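Aldose-aldose oxidoreductase (Caulobacter crescentus, PDB 5A04) probably oxidises one aldose sugar while reducing another, using a bound NADP(H) cofactor in a Rossmann-type domain. Local coordinates at residues P202-A207 against G334-L339. Numbering follows the deposited sequence.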
loop_
_atom_site.group_PDB
_atom_site.type_symbol
_atom_site.label_atom_id
_atom_site.label_comp_id
_atom_site.label_asym_id
_atom_site.label_seq_id
_atom_site.Cartn_x
_atom_site.Cartn_y
_atom_site.Cartn_z
ATOM N N PRO A 202 -1.670 16.015 7.308
ATOM C CA PRO A 202 -1.640 14.927 8.295
ATOM C C PRO A 202 -1.435 15.423 9.721
ATOM O O PRO A 202 -0.827 16.478 9.929
ATOM C CB PRO A 202 -0.460 14.060 7.843
ATOM C CG PRO A 202 0.377 14.951 6.985
ATOM C CD PRO A 202 -0.524 15.981 6.382
ATOM N N VAL A 203 -1.961 14.675 10.684
ATOM C CA VAL A 203 -1.764 15.033 12.089
ATOM C C VAL A 203 -0.913 14.001 12.813
ATOM O O VAL A 203 -0.531 14.206 13.966
ATOM C CB VAL A 203 -3.101 15.196 12.834
ATOM C CG1 VAL A 203 -3.809 16.464 12.361
ATOM C CG2 VAL A 203 -3.975 13.963 12.659
ATOM N N ALA A 204 -0.612 12.889 12.151
ATOM C CA ALA A 204 0.247 11.884 12.766
ATOM C C ALA A 204 0.950 11.086 11.688
ATOM O O ALA A 204 0.389 10.868 10.609
ATOM C CB ALA A 204 -0.559 10.961 13.684
ATOM N N VAL A 205 2.172 10.666 11.990
ATOM C CA VAL A 205 3.049 10.026 11.021
ATOM C C VAL A 205 3.793 8.854 11.655
ATOM O O VAL A 205 4.383 9.012 12.728
ATOM C CB VAL A 205 4.095 11.029 10.484
ATOM C CG1 VAL A 205 5.048 10.338 9.515
ATOM C CG2 VAL A 205 3.409 12.229 9.838
ATOM N N ASN A 206 3.755 7.695 10.997
ATOM C CA ASN A 206 4.647 6.559 11.289
ATOM C C ASN A 206 5.578 6.348 10.121
ATOM O O ASN A 206 5.221 6.672 8.989
ATOM C CB ASN A 206 3.879 5.239 11.493
ATOM C CG ASN A 206 3.300 5.080 12.872
ATOM O OD1 ASN A 206 3.780 5.670 13.844
ATOM N ND2 ASN A 206 2.265 4.245 12.973
ATOM N N ALA A 207 6.731 5.738 10.365
ATOM C CA ALA A 207 7.608 5.359 9.262
ATOM C C ALA A 207 8.544 4.224 9.642
ATOM O O ALA A 207 8.921 4.071 10.803
ATOM C CB ALA A 207 8.420 6.569 8.779
ATOM N N GLY A 334 11.389 5.613 15.996
ATOM C CA GLY A 334 10.474 4.490 16.141
ATOM C C GLY A 334 9.223 4.817 16.940
ATOM O O GLY A 334 8.817 4.062 17.839
ATOM N N ARG A 335 8.606 5.947 16.625
ATOM C CA ARG A 335 7.383 6.344 17.306
ATOM C C ARG A 335 6.516 7.183 16.385
ATOM O O ARG A 335 6.982 7.688 15.363
ATOM C CB ARG A 335 7.693 7.114 18.592
ATOM C CG ARG A 335 8.279 8.463 18.342
ATOM C CD ARG A 335 8.463 9.302 19.617
ATOM N NE ARG A 335 9.066 10.586 19.253
ATOM C CZ ARG A 335 8.379 11.670 18.883
ATOM N NH1 ARG A 335 7.047 11.655 18.853
ATOM N NH2 ARG A 335 9.027 12.783 18.553
ATOM N N THR A 336 5.242 7.299 16.733
ATOM C CA THR A 336 4.322 8.116 15.954
ATOM C C THR A 336 4.652 9.577 16.234
ATOM O O THR A 336 4.732 9.991 17.395
ATOM C CB THR A 336 2.858 7.793 16.307
ATOM O OG1 THR A 336 2.640 6.391 16.122
ATOM C CG2 THR A 336 1.889 8.569 15.411
ATOM N N VAL A 337 4.878 10.352 15.178
ATOM C CA VAL A 337 5.145 11.772 15.332
ATOM C C VAL A 337 3.880 12.568 15.075
ATOM O O VAL A 337 3.215 12.391 14.045
ATOM C CB VAL A 337 6.265 12.243 14.385
ATOM C CG1 VAL A 337 6.406 13.767 14.435
ATOM C CG2 VAL A 337 7.577 11.546 14.747
ATOM N N LYS A 338 3.537 13.440 16.024
ATOM C CA LYS A 338 2.331 14.254 15.902
ATOM C C LYS A 338 2.625 15.583 15.219
ATOM O O LYS A 338 3.656 16.203 15.468
ATOM C CB LYS A 338 1.715 14.503 17.281
ATOM C CG LYS A 338 1.124 13.258 17.929
ATOM C CD LYS A 338 0.337 13.632 19.179
ATOM C CE LYS A 338 -0.265 12.412 19.864
ATOM N NZ LYS A 338 -1.031 12.803 21.082
ATOM N N LEU A 339 1.703 16.009 14.360
ATOM C CA LEU A 339 1.820 17.270 13.634
ATOM C C LEU A 339 0.590 18.137 13.846
ATOM O O LEU A 339 -0.472 17.640 14.224
ATOM C CB LEU A 339 1.995 17.021 12.138
ATOM C CG LEU A 339 3.309 16.391 11.706
ATOM C CD1 LEU A 339 3.265 16.132 10.222
ATOM C CD2 LEU A 339 4.449 17.335 12.057
ATOM O OXT LEU A 339 0.627 19.345 13.609
#
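Asn-206 and Thr-336 join their side chains just beyond the antiparallel pairing of strand 204-210 with strand 337-338, the outermost of its sheet within the chain. The threonine hydroxyl donates to the amide oxygen, OG1 to OD1 2.6 Å, approaching 19° off the carbonyl plane. Asn-206 CG lies anti to the carbonyl carbon (chi1 -81°), and a chi2 of -25° turns the amide to bring OD1 to Thr-336, while ND2 bonds to Gln-228 OE1 on the neighbouring strand. Replacing Asn-206 by an alanine removes both groups and is likely to leave Thr-336 OG1 and Gln-228 OE1 without these partners. Beside this bond, Thr-336 CG2 lies against Ala-204 CB at 3.8 Å. Val-205 N to Val-337 O is 2.9 Å and Val-337 N to Val-205 O is 2.8 Å. Both valines turn to the face covered by helix 314-333, where Leu-339 CD1 reaches Val-205 CG2 at 3.9 Å, the side chains slanting across one another. Leu-339 N bonds to Val-203 O at 2.9 Å, from above the carbonyl plane. Gly-334 and Thr-336 also make backbone hydrogen bonds to the second subunit. Main-chain bonds thus set the register, the hydroxyl-amide bond ties down its Thr-336 end and satisfies buried OD1, and the valines and Leu-339 supply an apolar face.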